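Local coordinates for trans-2-enoyl-CoA reductase (Treponema denticola ATCC 35405, PDB 4GGO), which reduces the carbon-carbon double bond of trans-2-enoyl-CoA substrates such as crotonyl-CoA with NADH, in fatty acid synthesis, at residues I235-E238 with A239-A242; P289-P292 with L293-A296. All coordinates share one frame; numbering follows the deposited sequence.

Interaction 1 (I235-E238 with A239-A242); sequences IGPE and ATQA
The carboxylate of Glu-238 approaches the Gln-241 amide obliquely, out of its plane and toward the O/N end, with Glu-238 OE2 3.1 Å from Gln-241 CD and the two planes 66° apart. Glu-238 lies in a short 3-10 turn, and Gln-241 begins helix 241-244, after the loop that follows strand 227-233 of the Rossmann-type sheet. Their side chains run alongside each other in the same direction, and Glu-238 folds back to do so through a bend at chi2 (-71°). Beneath them the backbone closes the turn: Gln-241 N donates to Glu-238 O at 3.3 Å, while Thr-240 N makes a weak bond to Pro-237 O.

A water bridges the inside of the bend. It donates to Ile-235 O and to Pro-237 O, and accepts from Thr-240 OG1 at 2.8 Å, joining the approach to the turn with its end. Gly-236 carries the chain through this approach with a positive phi, and its carbonyl oxygen reaches Arg-245. In sequence the turn lies between substrate-binding Tyr-234 and Tyr-244, the probable proton donor. With chi1 at 60°, Thr-240 OG1 lies 3.3 Å from Pro-237 CD, while its hydroxyl donates to the water.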
loop_
_atom_site.group_PDB
_atom_site.type_symbol
_atom_site.label_atom_id
_atom_site.label_comp_id
_atom_site.label_asym_id
_atom_site.label_seq_id
_atom_site.Cartn_x
_atom_site.Cartn_y
_atom_site.Cartn_z
ATOM N N ILE A 235 -4.642 -5.696 -10.158
ATOM C CA ILE A 235 -5.016 -6.176 -11.482
ATOM C C ILE A 235 -6.025 -5.228 -12.127
ATOM O O ILE A 235 -5.906 -4.887 -13.304
ATOM C CB ILE A 235 -5.569 -7.616 -11.420
ATOM C CG1 ILE A 235 -4.431 -8.604 -11.161
ATOM C CG2 ILE A 235 -6.284 -7.979 -12.708
ATOM C CD1 ILE A 235 -4.880 -10.045 -11.068
ATOM N N GLY A 236 -7.009 -4.798 -11.344
ATOM C CA GLY A 236 -7.953 -3.792 -11.796
ATOM C C GLY A 236 -9.044 -4.299 -12.717
ATOM O O GLY A 236 -9.051 -5.469 -13.099
ATOM N N PRO A 237 -9.976 -3.406 -13.084
ATOM C CA PRO A 237 -11.126 -3.726 -13.933
ATOM C C PRO A 237 -10.746 -3.800 -15.407
ATOM O O PRO A 237 -9.612 -3.484 -15.774
ATOM C CB PRO A 237 -12.053 -2.534 -13.705
ATOM C CG PRO A 237 -11.114 -1.400 -13.474
ATOM C CD PRO A 237 -9.965 -1.985 -12.690
ATOM N N GLU A 238 -11.698 -4.211 -16.238
ATOM C CA GLU A 238 -11.494 -4.310 -17.679
ATOM C C GLU A 238 -11.104 -2.976 -18.303
ATOM O O GLU A 238 -10.305 -2.932 -19.238
ATOM C CB GLU A 238 -12.761 -4.835 -18.356
ATOM C CG GLU A 238 -13.031 -6.306 -18.109
ATOM C CD GLU A 238 -12.050 -7.201 -18.838
ATOM O OE1 GLU A 238 -11.726 -8.286 -18.310
ATOM O OE2 GLU A 238 -11.606 -6.816 -19.941
ATOM N N ALA A 239 -11.668 -1.894 -17.777
ATOM C CA ALA A 239 -11.491 -0.563 -18.353
ATOM C C ALA A 239 -10.046 -0.067 -18.331
ATOM O O ALA A 239 -9.666 0.783 -19.138
ATOM C CB ALA A 239 -12.402 0.439 -17.655
ATOM N N THR A 240 -9.245 -0.592 -17.410
ATOM C CA THR A 240 -7.869 -0.128 -17.256
ATOM C C THR A 240 -6.834 -1.192 -17.612
ATOM O O THR A 240 -5.665 -1.071 -17.247
ATOM C CB THR A 240 -7.601 0.372 -15.822
ATOM O OG1 THR A 240 -7.835 -0.692 -14.891
ATOM C CG2 THR A 240 -8.508 1.543 -15.489
ATOM N N GLN A 241 -7.264 -2.226 -18.327
ATOM C CA GLN A 241 -6.370 -3.317 -18.712
ATOM C C GLN A 241 -5.217 -2.852 -19.599
ATOM O O GLN A 241 -4.144 -3.454 -19.596
ATOM C CB GLN A 241 -7.146 -4.434 -19.412
ATOM C CG GLN A 241 -7.984 -5.282 -18.475
ATOM C CD GLN A 241 -8.655 -6.439 -19.186
ATOM O OE1 GLN A 241 -8.981 -7.455 -18.572
ATOM N NE2 GLN A 241 -8.867 -6.290 -20.490
ATOM N N ALA A 242 -5.438 -1.777 -20.347
ATOM C CA ALA A 242 -4.414 -1.235 -21.239
ATOM C C ALA A 242 -3.151 -0.827 -20.485
ATOM O O ALA A 242 -2.086 -0.663 -21.082
ATOM C CB ALA A 242 -4.967 -0.056 -22.028
HETATM O O HOH W 1 -6.841 -3.276 -15.277
#

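Interaction 2 (P289-P292 with L293-A296); sequences PVIP and LYLA
Tyr-294 N donates to Val-290 O at 2.8 Å, the shortest of three i to i+4 bonds that open helix 291-305. Leu-295 N then bonds to Ile-291 O at 2.9 Å and Ala-296 N to Pro-292 O at 3.1 Å. Val-290 occupies the N-cap position, and Pro-292 sits in the first turn, where a residue without an N-H costs the helix no hydrogen bond.

Along one flank, Ile-291 CG2 meets Leu-295 CD1 at 3.7 Å, the two side chains crossing at a slant. The chi1 of Ile-291 (-78°) sets CG2 opposite the backbone N and brings this branch to the leucine. Leu-295 CG also lies 3.3 Å from Ile-291 O, so the leucine shields an oxygen already bonded to its own N-H. The same oxygen stands at the edge of the Tyr-294 ring, close to its plane.

Looser contacts tie Val-290 CG1 to Tyr-294 CB and Ile-291 CD1 to Tyr-294 CD2. Beyond them the tyrosine hydroxyl is bonded to Glu-344 and Gln-350, while its side chain packs on substrate-binding Tyr-234. Pro-292 and Leu-295 both rest on Tyr-374 of helix 371-380. The first turn is largely buried among apolar side chains, its carbonyls being bonded within the helix, and the polar end of Tyr-294 is held by groups from elsewhere in the fold, which should restrict the ring beside the substrate-binding tyrosine.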
loop_
_atom_site.group_PDB
_atom_site.type_symbol
_atom_site.label_atom_id
_atom_site.label_comp_id
_atom_site.label_asym_id
_atom_site.label_seq_id
_atom_site.Cartn_x
_atom_site.Cartn_y
_atom_site.Cartn_z
ATOM N N PRO A 289 -5.666 7.699 -16.566
ATOM C CA PRO A 289 -6.995 7.758 -17.183
ATOM C C PRO A 289 -7.923 6.694 -16.606
ATOM O O PRO A 289 -7.458 5.600 -16.288
ATOM C CB PRO A 289 -6.709 7.471 -18.661
ATOM C CG PRO A 289 -5.270 7.829 -18.848
ATOM C CD PRO A 289 -4.603 7.466 -17.558
ATOM N N VAL A 290 -9.203 7.038 -16.466
ATOM C CA VAL A 290 -10.253 6.141 -15.963
ATOM C C VAL A 290 -10.228 5.919 -14.443
ATOM O O VAL A 290 -11.273 5.974 -13.794
ATOM C CB VAL A 290 -10.297 4.782 -16.714
ATOM C CG1 VAL A 290 -11.436 3.915 -16.192
ATOM C CG2 VAL A 290 -10.440 5.007 -18.213
ATOM N N ILE A 291 -9.041 5.691 -13.888
ATOM C CA ILE A 291 -8.889 5.319 -12.473
ATOM C C ILE A 291 -9.672 6.149 -11.435
ATOM O O ILE A 291 -10.368 5.573 -10.599
ATOM C CB ILE A 291 -7.393 5.183 -12.067
ATOM C CG1 ILE A 291 -6.833 3.852 -12.565
ATOM C CG2 ILE A 291 -7.226 5.277 -10.557
ATOM C CD1 ILE A 291 -7.552 2.640 -12.011
ATOM N N PRO A 292 -9.574 7.491 -11.484
ATOM C CA PRO A 292 -10.312 8.263 -10.474
ATOM C C PRO A 292 -11.826 8.115 -10.603
ATOM O O PRO A 292 -12.523 8.088 -9.588
ATOM C CB PRO A 292 -9.903 9.710 -10.774
ATOM C CG PRO A 292 -8.598 9.593 -11.478
ATOM C CD PRO A 292 -8.738 8.368 -12.322
ATOM N N LEU A 293 -12.322 8.021 -11.832
ATOM C CA LEU A 293 -13.750 7.840 -12.067
ATOM C C LEU A 293 -14.189 6.441 -11.654
ATOM O O LEU A 293 -15.266 6.260 -11.088
ATOM C CB LEU A 293 -14.095 8.082 -13.537
ATOM C CG LEU A 293 -15.557 7.833 -13.919
ATOM C CD1 LEU A 293 -16.482 8.746 -13.126
ATOM C CD2 LEU A 293 -15.769 8.017 -15.412
ATOM N N TYR A 294 -13.350 5.455 -11.949
ATOM C CA TYR A 294 -13.619 4.077 -11.565
ATOM C C TYR A 294 -13.689 3.923 -10.048
ATOM O O TYR A 294 -14.645 3.353 -9.520
ATOM C CB TYR A 294 -12.552 3.143 -12.138
ATOM C CG TYR A 294 -12.582 1.755 -11.541
ATOM C CD1 TYR A 294 -13.624 0.880 -11.823
ATOM C CD2 TYR A 294 -11.568 1.316 -10.700
ATOM C CE1 TYR A 294 -13.660 -0.391 -11.282
ATOM C CE2 TYR A 294 -11.593 0.043 -10.153
ATOM C CZ TYR A 294 -12.644 -0.804 -10.447
ATOM O OH TYR A 294 -12.678 -2.071 -9.910
ATOM N N LEU A 295 -12.674 4.439 -9.357
ATOM C CA LEU A 295 -12.602 4.349 -7.900
ATOM C C LEU A 295 -13.770 5.052 -7.221
ATOM O O LEU A 295 -14.352 4.521 -6.279
ATOM C CB LEU A 295 -11.281 4.927 -7.387
ATOM C CG LEU A 295 -10.022 4.112 -7.681
ATOM C CD1 LEU A 295 -8.790 4.845 -7.186
ATOM C CD2 LEU A 295 -10.118 2.736 -7.046
ATOM N N ALA A 296 -14.102 6.247 -7.697
ATOM C CA ALA A 296 -15.237 6.993 -7.162
ATOM C C ALA A 296 -16.532 6.205 -7.343
ATOM O O ALA A 296 -17.395 6.193 -6.464
ATOM C CB ALA A 296 -15.342 8.354 -7.831
#

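Overall arrangement
Following the chain from the N terminus, interaction 1 comes first, where strand 227-233 gives way to helix 241-244. Helix 248-266 and strand 270-276 follow before interaction 2 begins helix 291-305. Each is a local turn of continuous chain; they stand in series, without crossing, and their centres are 11 Å apart. They meet directly: Pro-237 CG packs 3.4 Å from Tyr-294 CZ, and the Thr-240 methyl touches both Val-290 and Ile-291. The start of the later helix is thereby joined to the segment running from Tyr-234 to Tyr-244, while its other sides reach strand 173-178 and helices 347-359 and 371-380.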